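Local coordinates for protein mannitol dehydrogenase (PDB 3TWO) that probably catalyses the zinc-dependent, NADP(H)-linked interconversion of cinnamyl alcohols and their aldehydes, as a medium-chain alcohol dehydrogenase, at residues S23-G28 with N135-E140; D31-I36 with I70-K75; K78-G83 with N141-V146. All blocks are in the same frame, centred on the assembly; numbering follows the deposited sequence.

How the contacts relate
All three contacts reach one curled sheet of the GroES-like domain. Contact 2 is true strand pairing: its strand 31-40 bonds to strand 65-73 through one backbone edge, while V32 N and I34 N on the other bond to V138 O and I136 O of contact 1. Contact 1 is the most buried, yet it is made by side chains of one segment, an arginine and a histidine, laid on strand 135-139. Contact 3 is smaller and partly buried, an aromatic-aliphatic packing with no hydrogen bond across it. It meets contact 1 where E140 OE2 receives K78 N and K79 N, and contact 2 where I70 O receives G83 N and I70 CD1 packs on F80.

Contact 1 of 3, residues S23-G28 with N135-E140; sequences SRHAVG and NIVVDE
R24 and H25, at the exit of strand 18-24, lie across strand 135-139 of the GroES-like domain, where an antiparallel hairpin of the N-terminal region meets the curled sheet. The R24 side chain runs past that of N135 in the opposite direction, and its guanidinium rests on I136, whose CG1 sits 3.6 Å from CZ, over the centre of one face. Its NE is 2.9 Å from N135 O and NH2 is 3.1 Å from the same oxygen, both weak hydrogen bonds, and NE also makes a weak hydrogen bond to N135 OD1, which lies in the guanidinium plane. The chain is extended from CG to NE, and a bend at chi4 (-73°) then turns CZ.

V137 meets the next residue: its CB lies 4.2 Å from the centroid of the H25 ring, 28° off the normal, a CH-pi contact. V137 CG1, anti to its own backbone N (chi1 -178°), comes within 3.3 Å of H25 NE2.

Farther out, H123 stacks on the H25 ring. R24 NH1 binds M129 O and NH2 binds S133 OG, which also reaches N135 O. The N135 amide is fixed on the hairpin by S5 OG at OD1 and by Q4 O at ND2.

Contact 2 of 3, residues D31-I36 with I70-K75; sequences DVLIDI and IKEVGK
L33 and E72 make the central hydrogen-bonded pair of two antiparallel strands, 31-36 and 70-73, whose axes approach to 4.6 Å at 164° between their directions. L33 N donates to E72 O over 3.0 Å in a nearly straight bond, though the donor stands tilted from the carbonyl plane. Toward one end G74 N reaches D31 O at 2.9 Å. Toward the other, L33 O takes two amides: K71 N at 2.9 Å, and E72 N in a longer, weak bond. On the D31 side of the L33 N bond, V32 CA adds a CA-H...O contact to the same E72 O.

Two residues of one strand thus face a single residue of the other, which is a classic beta bulge: K71 and E72 are set against L33, and the register moves on by one before I34 pairs with I70. The bulge lies in the sheet of the GroES-like domain, where strand 31-40 also bonds to strand 135-139 along its other edge.

The apolar pairs share one face, that of V32, I34, I70 and V73, with I70 CD1 reaching V32 CB at 3.7 Å; I70 CG1, anti to its carbonyl carbon (chi1 -65°), meets I34 CG1 as the two side chains cross. F80 and V86 pack against I70 there too. On the other face L33 lies alongside E72, both pointing the same way, its methyl CD2 against the carboxylate, 3.6 Å from E72 CD.

The charged contact is K71 with D35. NZ of K71, brought round by a bend at chi4 (84°), forms a salt bridge with D35 in which both carboxylate oxygens are weakly bonded, OD2 at 3.4 Å. K71 CD comes nearer than NZ, 3.3 Å from D35 OD1, a contact of methylene carbon with carboxylate oxygen.

Contact 3 of 3, residues K78-G83 with N141-V146; sequences KKFKIG and NYVISV
E140 OE2, just before segment 141-146, is gripped by two successive backbone amides, K78 N and K79 N, and beside this clasp K79 and N141 come loosely together. The K79 chain, bent at chi3 and chi4, crosses N141 at about a right angle, with its methylene CD 4.0 Å from N141 OD1, carbon against oxygen. The stronger polar tie of the N141 amide is through ND2 to D139 OD1, at the end of strand 135-139.

F80 carries most of the contact. Its CG stands anti to the carbonyl carbon (chi1 -64°), and the ring beyond it lies against V143 and S145. V143 covers one face: its CG1 is 4.0 Å from the ring centroid and 27° off the normal, a CH-pi contact, while CB of V143 lies 3.7 Å from CE1 of F80. S145 meets the edge, where its CB approaches F80 CE2 near the ring plane at 3.8 Å, with S145 CA also in plane. The carbonyl oxygen V143 O comes to 3.4 Å from F80 CZ. No hydrogen bond joins the two segments; across them the ring is held by van der Waals contact with V143 and S145.

In the GroES-like domain this fits the F80 loop, which links strand 65-73 to strand 85-88, against the segment carrying strand 144-145. V86 of strand 85-88 packs on both F80 and V143. I144 and V146 bond through their backbones to G87 and V85 of that same strand. The I144 side chain rests on helix 296-308, where Q300 OE1 also takes S145 N, and V146 packs on helix 152-155 through L152 and V155.

Contact 1 of 3, residues S23-G28 with N135-E140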
loop_
_atom_site.group_PDB
_atom_site.type_symbol
_atom_site.label_atom_id
_atom_site.label_comp_id
_atom_site.label_asym_id
_atom_site.label_seq_id
_atom_site.Cartn_x
_atom_site.Cartn_y
_atom_site.Cartn_z
ATOM N N SER B 23 4.255 -14.610 39.713
ATOM C CA SER B 23 4.294 -13.340 40.394
ATOM C C SER B 23 4.600 -12.223 39.383
ATOM O O SER B 23 5.197 -12.452 38.305
ATOM C CB SER B 23 5.314 -13.375 41.563
ATOM O OG SER B 23 6.628 -13.307 41.032
ATOM N N ARG B 24 4.170 -11.020 39.717
ATOM C CA ARG B 24 4.460 -9.844 38.874
ATOM C C ARG B 24 5.302 -8.850 39.668
ATOM O O ARG B 24 5.378 -8.945 40.894
ATOM C CB ARG B 24 3.155 -9.169 38.485
ATOM C CG ARG B 24 2.200 -10.036 37.689
ATOM C CD ARG B 24 0.875 -9.304 37.465
ATOM N NE ARG B 24 -0.055 -10.001 36.559
ATOM C CZ ARG B 24 0.051 -10.121 35.220
ATOM N NH1 ARG B 24 1.124 -9.657 34.557
ATOM N NH2 ARG B 24 -0.943 -10.714 34.531
ATOM N N HIS B 25 5.907 -7.878 38.975
ATOM C CA HIS B 25 6.618 -6.789 39.662
ATOM C C HIS B 25 5.762 -6.041 40.728
ATOM O O HIS B 25 4.534 -5.900 40.599
ATOM C CB HIS B 25 7.237 -5.789 38.655
ATOM C CG HIS B 25 6.243 -4.917 37.943
ATOM N ND1 HIS B 25 5.902 -5.107 36.608
ATOM C CD2 HIS B 25 5.595 -3.789 38.340
ATOM C CE1 HIS B 25 5.069 -4.146 36.229
ATOM N NE2 HIS B 25 4.875 -3.333 37.253
ATOM N N ALA B 26 6.449 -5.580 41.769
ATOM C CA ALA B 26 5.874 -4.750 42.833
ATOM C C ALA B 26 5.190 -3.525 42.221
ATOM O O ALA B 26 5.547 -3.069 41.122
ATOM C CB ALA B 26 6.998 -4.305 43.813
ATOM N N VAL B 27 4.202 -3.000 42.941
ATOM C CA VAL B 27 3.521 -1.762 42.573
ATOM C C VAL B 27 4.433 -0.553 42.780
ATOM O O VAL B 27 4.715 -0.186 43.899
ATOM C CB VAL B 27 2.218 -1.587 43.389
ATOM C CG1 VAL B 27 1.453 -0.413 42.867
ATOM C CG2 VAL B 27 1.338 -2.897 43.339
ATOM N N GLY B 28 4.898 0.051 41.692
ATOM C CA GLY B 28 5.876 1.130 41.785
ATOM C C GLY B 28 5.090 2.397 42.028
ATOM O O GLY B 28 3.866 2.374 41.970
ATOM N N ASN B 135 -4.943 -10.847 38.141
ATOM C CA ASN B 135 -4.570 -9.465 38.373
ATOM C C ASN B 135 -3.472 -9.069 37.407
ATOM O O ASN B 135 -2.923 -9.940 36.722
ATOM C CB ASN B 135 -4.135 -9.250 39.862
ATOM C CG ASN B 135 -2.879 -10.020 40.231
ATOM O OD1 ASN B 135 -1.940 -10.135 39.435
ATOM N ND2 ASN B 135 -2.827 -10.523 41.479
ATOM N N ILE B 136 -3.140 -7.778 37.383
ATOM C CA ILE B 136 -2.091 -7.264 36.518
ATOM C C ILE B 136 -1.640 -5.935 37.135
ATOM O O ILE B 136 -2.464 -5.233 37.817
ATOM C CB ILE B 136 -2.546 -7.108 35.032
ATOM C CG1 ILE B 136 -1.330 -6.939 34.114
ATOM C CG2 ILE B 136 -3.528 -5.951 34.838
ATOM C CD1 ILE B 136 -1.646 -6.966 32.656
ATOM N N VAL B 137 -0.347 -5.621 36.975
ATOM C CA VAL B 137 0.245 -4.379 37.526
ATOM C C VAL B 137 0.667 -3.506 36.340
ATOM O O VAL B 137 1.513 -3.932 35.562
ATOM C CB VAL B 137 1.501 -4.678 38.461
ATOM C CG1 VAL B 137 2.072 -3.396 39.074
ATOM C CG2 VAL B 137 1.131 -5.657 39.572
ATOM N N VAL B 138 0.074 -2.320 36.185
ATOM C CA VAL B 138 0.280 -1.497 35.003
ATOM C C VAL B 138 0.630 -0.046 35.372
ATOM O O VAL B 138 -0.025 0.536 36.258
ATOM C CB VAL B 138 -0.989 -1.502 34.098
ATOM C CG1 VAL B 138 -0.727 -0.733 32.813
ATOM C CG2 VAL B 138 -1.426 -2.931 33.772
ATOM N N ASP B 139 1.667 0.517 34.711
ATOM C CA ASP B 139 1.976 1.968 34.808
ATOM C C ASP B 139 0.675 2.764 34.470
ATOM O O ASP B 139 -0.017 2.426 33.491
ATOM C CB ASP B 139 3.088 2.349 33.833
ATOM C CG ASP B 139 3.472 3.843 33.917
ATOM O OD1 ASP B 139 2.671 4.672 33.490
ATOM O OD2 ASP B 139 4.567 4.196 34.424
ATOM N N GLU B 140 0.345 3.759 35.291
ATOM C CA GLU B 140 -0.958 4.462 35.180
ATOM C C GLU B 140 -1.268 5.122 33.842
ATOM O O GLU B 140 -2.459 5.370 33.551
ATOM C CB GLU B 140 -1.144 5.518 36.286
ATOM C CG GLU B 140 0.004 6.494 36.383
ATOM C CD GLU B 140 -0.365 7.774 37.092
ATOM O OE1 GLU B 140 0.500 8.691 37.121
ATOM O OE2 GLU B 140 -1.507 7.869 37.600
#

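Contact 2 of 3, residues D31-I36 with I70-K75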
loop_
_atom_site.group_PDB
_atom_site.type_symbol
_atom_site.label_atom_id
_atom_site.label_comp_id
_atom_site.label_asym_id
_atom_site.label_seq_id
_atom_site.Cartn_x
_atom_site.Cartn_y
_atom_site.Cartn_z
ATOM N N ASP B 31 2.459 2.906 39.420
ATOM C CA ASP B 31 1.697 1.721 38.961
ATOM C C ASP B 31 0.321 1.665 39.627
ATOM O O ASP B 31 0.094 2.267 40.693
ATOM C CB ASP B 31 2.436 0.415 39.329
ATOM C CG ASP B 31 3.722 0.201 38.538
ATOM O OD1 ASP B 31 3.806 0.673 37.381
ATOM O OD2 ASP B 31 4.653 -0.457 39.084
ATOM N N VAL B 32 -0.565 0.893 39.021
ATOM C CA VAL B 32 -1.786 0.433 39.683
ATOM C C VAL B 32 -1.900 -1.087 39.561
ATOM O O VAL B 32 -1.444 -1.681 38.579
ATOM C CB VAL B 32 -3.055 1.071 39.051
ATOM C CG1 VAL B 32 -2.936 2.583 39.133
ATOM C CG2 VAL B 32 -3.268 0.607 37.567
ATOM N N LEU B 33 -2.481 -1.689 40.591
ATOM C CA LEU B 33 -2.770 -3.127 40.682
ATOM C C LEU B 33 -4.243 -3.279 40.366
ATOM O O LEU B 33 -5.097 -2.710 41.051
ATOM C CB LEU B 33 -2.522 -3.613 42.127
ATOM C CG LEU B 33 -2.984 -5.006 42.542
ATOM C CD1 LEU B 33 -2.518 -6.012 41.547
ATOM C CD2 LEU B 33 -2.502 -5.359 44.011
ATOM N N ILE B 34 -4.538 -4.039 39.327
ATOM C CA ILE B 34 -5.875 -4.230 38.843
ATOM C C ILE B 34 -6.266 -5.655 39.100
ATOM O O ILE B 34 -5.527 -6.586 38.735
ATOM C CB ILE B 34 -5.913 -3.940 37.332
ATOM C CG1 ILE B 34 -5.631 -2.432 37.070
ATOM C CG2 ILE B 34 -7.238 -4.456 36.738
ATOM C CD1 ILE B 34 -5.330 -2.047 35.591
ATOM N N ASP B 35 -7.412 -5.840 39.743
ATOM C CA ASP B 35 -8.066 -7.139 39.806
ATOM C C ASP B 35 -8.837 -7.335 38.504
ATOM O O ASP B 35 -9.699 -6.525 38.183
ATOM C CB ASP B 35 -9.098 -7.200 40.952
ATOM C CG ASP B 35 -8.557 -7.878 42.180
ATOM O OD1 ASP B 35 -7.333 -7.832 42.429
ATOM O OD2 ASP B 35 -9.379 -8.467 42.925
ATOM N N ILE B 36 -8.564 -8.423 37.807
ATOM C CA ILE B 36 -9.139 -8.668 36.483
ATOM C C ILE B 36 -10.497 -9.384 36.588
ATOM O O ILE B 36 -10.602 -10.450 37.205
ATOM C CB ILE B 36 -8.179 -9.466 35.625
ATOM C CG1 ILE B 36 -6.916 -8.638 35.343
ATOM C CG2 ILE B 36 -8.838 -9.902 34.294
ATOM C CD1 ILE B 36 -5.860 -9.395 34.512
ATOM N N ILE B 70 -9.536 -1.317 40.118
ATOM C CA ILE B 70 -8.313 -0.946 40.792
ATOM C C ILE B 70 -8.399 -1.307 42.260
ATOM O O ILE B 70 -9.250 -0.806 43.006
ATOM C CB ILE B 70 -7.963 0.497 40.561
ATOM C CG1 ILE B 70 -7.663 0.660 39.034
ATOM C CG2 ILE B 70 -6.819 0.943 41.502
ATOM C CD1 ILE B 70 -6.699 1.750 38.664
ATOM N N LYS B 71 -7.543 -2.239 42.627
ATOM C CA LYS B 71 -7.361 -2.689 43.994
ATOM C C LYS B 71 -6.324 -1.839 44.744
ATOM O O LYS B 71 -6.473 -1.624 45.925
ATOM C CB LYS B 71 -6.936 -4.154 43.967
ATOM C CG LYS B 71 -6.825 -4.867 45.319
ATOM C CD LYS B 71 -6.121 -6.234 45.087
ATOM C CE LYS B 71 -6.399 -7.284 46.167
ATOM N NZ LYS B 71 -7.697 -7.943 45.810
ATOM N N GLU B 72 -5.267 -1.365 44.078
ATOM C CA GLU B 72 -4.212 -0.615 44.782
ATOM C C GLU B 72 -3.538 0.384 43.880
ATOM O O GLU B 72 -3.503 0.203 42.660
ATOM C CB GLU B 72 -3.119 -1.537 45.312
ATOM C CG GLU B 72 -3.452 -2.279 46.554
ATOM C CD GLU B 72 -2.340 -3.268 46.906
ATOM O OE1 GLU B 72 -1.144 -2.991 46.558
ATOM O OE2 GLU B 72 -2.683 -4.326 47.495
ATOM N N VAL B 73 -3.002 1.450 44.459
ATOM C CA VAL B 73 -2.262 2.453 43.630
ATOM C C VAL B 73 -0.937 2.787 44.298
ATOM O O VAL B 73 -0.836 2.774 45.536
ATOM C CB VAL B 73 -3.077 3.769 43.346
ATOM C CG1 VAL B 73 -4.348 3.457 42.563
ATOM C CG2 VAL B 73 -3.425 4.478 44.621
ATOM N N GLY B 74 0.073 3.082 43.484
ATOM C CA GLY B 74 1.357 3.542 43.997
ATOM C C GLY B 74 1.089 4.938 44.482
ATOM O O GLY B 74 0.088 5.544 44.105
ATOM N N LYS B 75 1.967 5.433 45.333
ATOM C CA LYS B 75 1.801 6.712 46.010
ATOM C C LYS B 75 1.896 7.944 45.093
ATOM O O LYS B 75 1.320 8.969 45.417
ATOM C CB LYS B 75 2.775 6.807 47.194
ATOM C CG LYS B 75 4.132 7.370 46.839
ATOM C CD LYS B 75 5.037 7.493 48.063
ATOM C CE LYS B 75 6.003 6.312 48.107
ATOM N NZ LYS B 75 6.767 6.211 46.810
#

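Contact 3 of 3, residues K78-G83 with N141-V146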
loop_
_atom_site.group_PDB
_atom_site.type_symbol
_atom_site.label_atom_id
_atom_site.label_comp_id
_atom_site.label_asym_id
_atom_site.label_seq_id
_atom_site.Cartn_x
_atom_site.Cartn_y
_atom_site.Cartn_z
ATOM N N LYS B 78 -1.821 9.625 40.050
ATOM C CA LYS B 78 -2.796 10.710 40.091
ATOM C C LYS B 78 -4.048 10.491 39.246
ATOM O O LYS B 78 -5.072 11.139 39.467
ATOM C CB LYS B 78 -2.128 12.048 39.726
ATOM C CG LYS B 78 -1.335 12.059 38.393
ATOM C CD LYS B 78 -0.070 12.970 38.483
ATOM C CE LYS B 78 -0.352 14.322 39.156
ATOM N NZ LYS B 78 -0.196 14.294 40.645
ATOM N N LYS B 79 -3.986 9.558 38.306
ATOM C CA LYS B 79 -5.060 9.439 37.324
ATOM C C LYS B 79 -6.202 8.500 37.764
ATOM O O LYS B 79 -7.270 8.519 37.153
ATOM C CB LYS B 79 -4.485 9.038 35.964
ATOM C CG LYS B 79 -3.312 9.924 35.493
ATOM C CD LYS B 79 -2.912 9.577 34.042
ATOM C CE LYS B 79 -3.902 10.190 33.051
ATOM N NZ LYS B 79 -4.389 9.225 32.002
ATOM N N PHE B 80 -5.984 7.706 38.821
ATOM C CA PHE B 80 -6.949 6.669 39.294
ATOM C C PHE B 80 -7.020 6.525 40.814
ATOM O O PHE B 80 -6.064 6.886 41.498
ATOM C CB PHE B 80 -6.596 5.305 38.680
ATOM C CG PHE B 80 -6.730 5.278 37.182
ATOM C CD1 PHE B 80 -5.595 5.366 36.357
ATOM C CD2 PHE B 80 -7.999 5.204 36.574
ATOM C CE1 PHE B 80 -5.729 5.388 34.985
ATOM C CE2 PHE B 80 -8.124 5.208 35.187
ATOM C CZ PHE B 80 -6.997 5.289 34.407
ATOM N N LYS B 81 -8.125 5.985 41.335
ATOM C CA LYS B 81 -8.245 5.672 42.776
ATOM C C LYS B 81 -8.699 4.239 42.951
ATOM O O LYS B 81 -9.274 3.642 42.034
ATOM C CB LYS B 81 -9.301 6.540 43.488
ATOM C CG LYS B 81 -9.964 7.670 42.692
ATOM C CD LYS B 81 -11.179 8.261 43.463
ATOM C CE LYS B 81 -12.504 7.581 43.090
ATOM N NZ LYS B 81 -12.620 7.522 41.576
ATOM N N ILE B 82 -8.503 3.698 44.145
ATOM C CA ILE B 82 -9.034 2.375 44.473
ATOM C C ILE B 82 -10.546 2.347 44.182
ATOM O O ILE B 82 -11.243 3.312 44.473
ATOM C CB ILE B 82 -8.785 2.057 45.974
ATOM C CG1 ILE B 82 -7.253 2.008 46.246
ATOM C CG2 ILE B 82 -9.594 0.761 46.432
ATOM C CD1 ILE B 82 -6.857 1.547 47.704
ATOM N N GLY B 83 -11.056 1.253 43.621
ATOM C CA GLY B 83 -12.465 1.193 43.225
ATOM C C GLY B 83 -12.748 1.575 41.779
ATOM O O GLY B 83 -13.779 1.140 41.225
ATOM N N ASN B 141 -0.225 5.403 33.050
ATOM C CA ASN B 141 -0.379 6.050 31.717
ATOM C C ASN B 141 -0.806 5.124 30.597
ATOM O O ASN B 141 -0.936 5.564 29.468
ATOM C CB ASN B 141 0.882 6.809 31.327
ATOM C CG ASN B 141 1.229 7.843 32.371
ATOM O OD1 ASN B 141 0.657 8.922 32.397
ATOM N ND2 ASN B 141 2.111 7.469 33.317
ATOM N N TYR B 142 -0.981 3.839 30.942
ATOM C CA TYR B 142 -1.370 2.756 30.016
ATOM C C TYR B 142 -2.677 2.105 30.477
ATOM O O TYR B 142 -3.044 1.015 30.020
ATOM C CB TYR B 142 -0.216 1.722 29.926
ATOM C CG TYR B 142 1.004 2.419 29.436
ATOM C CD1 TYR B 142 1.854 3.110 30.335
ATOM C CD2 TYR B 142 1.258 2.527 28.054
ATOM C CE1 TYR B 142 2.940 3.836 29.887
ATOM C CE2 TYR B 142 2.411 3.270 27.599
ATOM C CZ TYR B 142 3.225 3.896 28.526
ATOM O OH TYR B 142 4.348 4.594 28.128
ATOM N N VAL B 143 -3.397 2.780 31.363
ATOM C CA VAL B 143 -4.658 2.244 31.882
ATOM C C VAL B 143 -5.861 3.048 31.323
ATOM O O VAL B 143 -5.870 4.290 31.346
ATOM C CB VAL B 143 -4.634 2.228 33.441
ATOM C CG1 VAL B 143 -5.990 1.752 34.008
ATOM C CG2 VAL B 143 -3.473 1.332 33.947
ATOM N N ILE B 144 -6.887 2.369 30.841
ATOM C CA ILE B 144 -8.016 3.076 30.252
ATOM C C ILE B 144 -9.095 3.254 31.328
ATOM O O ILE B 144 -9.406 2.297 32.042
ATOM C CB ILE B 144 -8.570 2.245 29.025
ATOM C CG1 ILE B 144 -7.389 1.937 28.039
ATOM C CG2 ILE B 144 -9.875 2.888 28.408
ATOM C CD1 ILE B 144 -6.543 3.173 27.647
ATOM N N SER B 145 -9.688 4.443 31.421
ATOM C CA SER B 145 -10.748 4.678 32.375
ATOM C C SER B 145 -12.108 4.215 31.807
ATOM O O SER B 145 -12.420 4.457 30.646
ATOM C CB SER B 145 -10.803 6.158 32.674
ATOM O OG SER B 145 -11.994 6.409 33.292
ATOM N N VAL B 146 -12.892 3.501 32.606
ATOM C CA VAL B 146 -14.144 2.908 32.089
ATOM C C VAL B 146 -15.299 3.350 32.988
ATOM O O VAL B 146 -15.164 3.303 34.232
ATOM C CB VAL B 146 -14.084 1.374 32.093
ATOM C CG1 VAL B 146 -15.474 0.766 31.821
ATOM C CG2 VAL B 146 -13.028 0.873 31.067
#